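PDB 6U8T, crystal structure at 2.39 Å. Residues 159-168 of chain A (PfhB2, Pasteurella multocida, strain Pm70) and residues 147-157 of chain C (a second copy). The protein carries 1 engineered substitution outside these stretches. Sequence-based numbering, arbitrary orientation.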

# COMPACT_ATOMS: atom_id res chain seq x y z
N GLY A 159 1.13 2.08 1.74
CA GLY A 159 1.85 3.05 2.58
C GLY A 159 1.42 4.49 2.31
O GLY A 159 0.52 4.74 1.45
N SER A 160 2.09 5.40 3.00
CA SER A 160 1.94 6.86 2.82
C SER A 160 3.26 7.47 2.35
O SER A 160 4.31 6.96 2.71
N HIS A 161 3.16 8.47 1.47
CA HIS A 161 4.33 9.18 0.94
C HIS A 161 4.03 10.67 0.98
O HIS A 161 2.87 11.02 0.95
N THR A 162 5.08 11.49 1.14
CA THR A 162 5.01 12.95 1.18
C THR A 162 6.00 13.45 0.13
O THR A 162 7.18 13.01 0.10
N VAL A 163 5.52 14.36 -0.70
CA VAL A 163 6.33 15.16 -1.64
C VAL A 163 6.03 16.62 -1.30
O VAL A 163 5.17 16.89 -0.43
N SER A 164 6.77 17.55 -1.91
CA SER A 164 6.55 18.99 -1.67
C SER A 164 6.78 19.77 -2.96
O SER A 164 7.28 19.23 -3.96
N ALA A 165 6.32 21.01 -2.99
CA ALA A 165 6.39 21.88 -4.17
C ALA A 165 6.54 23.32 -3.69
O ALA A 165 6.05 23.65 -2.60
N LEU A 166 7.25 24.12 -4.47
CA LEU A 166 7.21 25.60 -4.37
C LEU A 166 6.76 26.12 -5.73
O LEU A 166 7.40 25.77 -6.76
N VAL A 167 5.66 26.86 -5.77
CA VAL A 167 5.25 27.54 -7.02
C VAL A 167 5.46 29.05 -6.82
O VAL A 167 5.05 29.56 -5.80
N GLN A 168 6.21 29.67 -7.72
CA GLN A 168 6.49 31.13 -7.78
C GLN A 168 6.15 31.62 -9.19
O GLN A 168 6.93 31.35 -10.08
N ALA C 147 2.60 32.95 -5.39
CA ALA C 147 3.58 32.03 -4.79
C ALA C 147 2.95 31.21 -3.65
O ALA C 147 2.05 31.71 -2.95
N GLY C 148 3.47 30.00 -3.46
CA GLY C 148 3.17 29.15 -2.29
C GLY C 148 3.96 27.86 -2.28
O GLY C 148 4.32 27.34 -3.35
N ALA C 149 4.25 27.39 -1.08
CA ALA C 149 4.90 26.11 -0.79
C ALA C 149 3.82 25.10 -0.36
O ALA C 149 2.85 25.52 0.27
N LYS C 150 3.99 23.82 -0.70
CA LYS C 150 3.00 22.74 -0.41
C LYS C 150 3.72 21.53 0.19
O LYS C 150 4.81 21.17 -0.32
N LYS C 151 3.15 20.96 1.25
CA LYS C 151 3.44 19.59 1.70
C LYS C 151 2.28 18.70 1.25
O LYS C 151 1.13 18.94 1.65
N ILE C 152 2.59 17.72 0.41
CA ILE C 152 1.64 16.89 -0.35
C ILE C 152 1.68 15.45 0.19
O ILE C 152 2.74 14.80 0.06
N SER C 153 0.60 15.01 0.84
CA SER C 153 0.40 13.62 1.35
C SER C 153 -0.29 12.79 0.28
O SER C 153 -1.35 13.25 -0.17
N ILE C 154 0.32 11.68 -0.15
CA ILE C 154 -0.32 10.75 -1.12
C ILE C 154 -0.37 9.37 -0.51
O ILE C 154 0.60 8.95 0.16
N ASN C 155 -1.51 8.71 -0.67
CA ASN C 155 -1.74 7.32 -0.22
C ASN C 155 -1.37 6.41 -1.38
O ASN C 155 -1.62 6.77 -2.51
N LEU C 156 -0.70 5.31 -1.09
CA LEU C 156 -0.18 4.35 -2.09
C LEU C 156 -1.12 3.15 -2.16
O LEU C 156 -1.87 2.87 -1.18
N GLU C 157 -1.07 2.47 -3.31
CA GLU C 157 -1.80 1.22 -3.55
C GLU C 157 -1.22 0.15 -2.62
O GLU C 157 -0.03 0.02 -2.60

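The two strands run antiparallel (172° between their directions, axes 4.6 Å apart at closest approach) as neighbours in one sheet, so most side chains point to one face or the other rather than straight at the partner strand. Paired backbone bonds set the register: at Val A163 and Ile C152, for example, Val A163 N donates to Ile C152 O at 2.9 Å and Ile C152 N to Val A163 O at 2.8 Å.

On the face carrying His A161, Val A163, Ala A165 and Val A167, the relief is complementary. Ile C152 (m, t) presses CB against Val A163 CG2 at 3.7 Å, while its CD1 reaches along the strand to lie beside Ala A165 CB at 4.0 Å, where the methyl leaves room. Gly C148 offers no bump beside Val A167; instead Lys C150 (m, p, t, then -33°) runs its aliphatic chain along its own strand toward Gly C148, so that CE meets Val A167 CG1 at 3.7 Å. Its NZ is hydrogen-bonded elsewhere in the structure. Val A167 sits off-well, with chi1 at 2°. His A161 (t) sets CB 3.9 Å from Ile C154 CG1, and Ile C154 CD1 lies near the ring plane, at its edge. Leu C156 (m, t), whose CA-to-CB bond points toward chain A, brings CD1 to 4.3 Å from His A161 CB.

The opposite face is more polar. Thr A162 (m) places CG2 3.6 Å from Lys C151 CG, a contact between aliphatic portions. Leu A166 (t, p) extends CD1 to 4.3 Å from the small Ala C149 CB. Ser A160 OG donates a weak hydrogen bond to Asn C155 OD1 at 3.3 Å; both residues are m at chi1.

Beyond this pair, one water bridges the chains, accepting from Gly A159 N at 3.1 Å and donating to Glu C157 O at 3.0 Å.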

# COMPACT_ATOMS: atom_id res chain seq x y z
CB SER A 160 1.47 7.47 4.08
OG SER A 160 0.18 6.95 4.35
CB HIS A 161 4.73 8.65 -0.43
CG HIS A 161 6.02 9.22 -0.92
ND1 HIS A 161 7.15 9.24 -0.14
CD2 HIS A 161 6.33 9.83 -2.09
CE1 HIS A 161 8.11 9.79 -0.83
NE2 HIS A 161 7.62 10.19 -2.02
CB THR A 162 5.43 13.51 2.55
OG1 THR A 162 4.78 12.76 3.57
CG2 THR A 162 5.17 14.98 2.70
CB VAL A 163 6.03 14.76 -3.09
CG1 VAL A 163 6.39 13.30 -3.34
CG2 VAL A 163 4.59 15.04 -3.49
CB SER A 164 7.38 19.46 -0.55
OG SER A 164 8.72 19.06 -0.76
CB ALA A 165 5.16 21.67 -5.01
CB LEU A 166 8.61 26.09 -4.01
CG LEU A 166 8.81 27.61 -3.98
CD1 LEU A 166 8.09 28.27 -2.81
CD2 LEU A 166 10.29 27.90 -3.93
CB VAL A 167 3.90 27.09 -7.61
CG1 VAL A 167 3.19 26.07 -6.80
CG2 VAL A 167 2.99 28.23 -8.09
CB GLN A 168 7.96 31.40 -7.46
CG GLN A 168 8.25 31.15 -5.99
CD GLN A 168 9.70 31.21 -5.61
OE1 GLN A 168 10.56 30.72 -6.33
NE2 GLN A 168 9.94 31.73 -4.41
CB ALA C 147 4.77 32.84 -4.32
CB ALA C 149 5.93 26.33 0.30
CB LYS C 150 2.25 22.32 -1.68
CG LYS C 150 1.35 23.40 -2.28
CD LYS C 150 2.02 24.31 -3.28
CE LYS C 150 1.13 25.46 -3.76
NZ LYS C 150 -0.31 25.09 -3.83
CB LYS C 151 3.64 19.56 3.21
CG LYS C 151 4.19 18.25 3.78
CD LYS C 151 4.79 18.43 5.14
CE LYS C 151 3.79 18.89 6.15
NZ LYS C 151 2.73 17.88 6.36
CB ILE C 152 1.96 16.98 -1.85
CG1 ILE C 152 2.04 18.42 -2.35
CG2 ILE C 152 0.94 16.19 -2.66
CD1 ILE C 152 2.99 18.63 -3.50
CB SER C 153 -0.41 13.58 2.60
OG SER C 153 0.19 14.36 3.62
CB ILE C 154 0.36 10.76 -2.49
CG1 ILE C 154 1.72 10.08 -2.48
CG2 ILE C 154 0.45 12.17 -3.05
CD1 ILE C 154 2.40 10.14 -3.82
CB ASN C 155 -3.13 7.18 0.37
CG ASN C 155 -3.20 8.00 1.64
OD1 ASN C 155 -2.45 7.76 2.57
ND2 ASN C 155 -3.91 9.09 1.60
CB LEU C 156 1.22 3.94 -1.65
CG LEU C 156 2.26 5.07 -1.59
CD1 LEU C 156 3.55 4.53 -1.03
CD2 LEU C 156 2.55 5.68 -2.94
CB GLU C 157 -1.70 0.81 -5.01
CG GLU C 157 -2.71 -0.27 -5.36
CD GLU C 157 -2.78 -0.53 -6.84
OE1 GLU C 157 -1.78 -1.07 -7.35
OE2 GLU C 157 -3.81 -0.12 -7.48
O HOH W 1 2.29 0.56 -0.70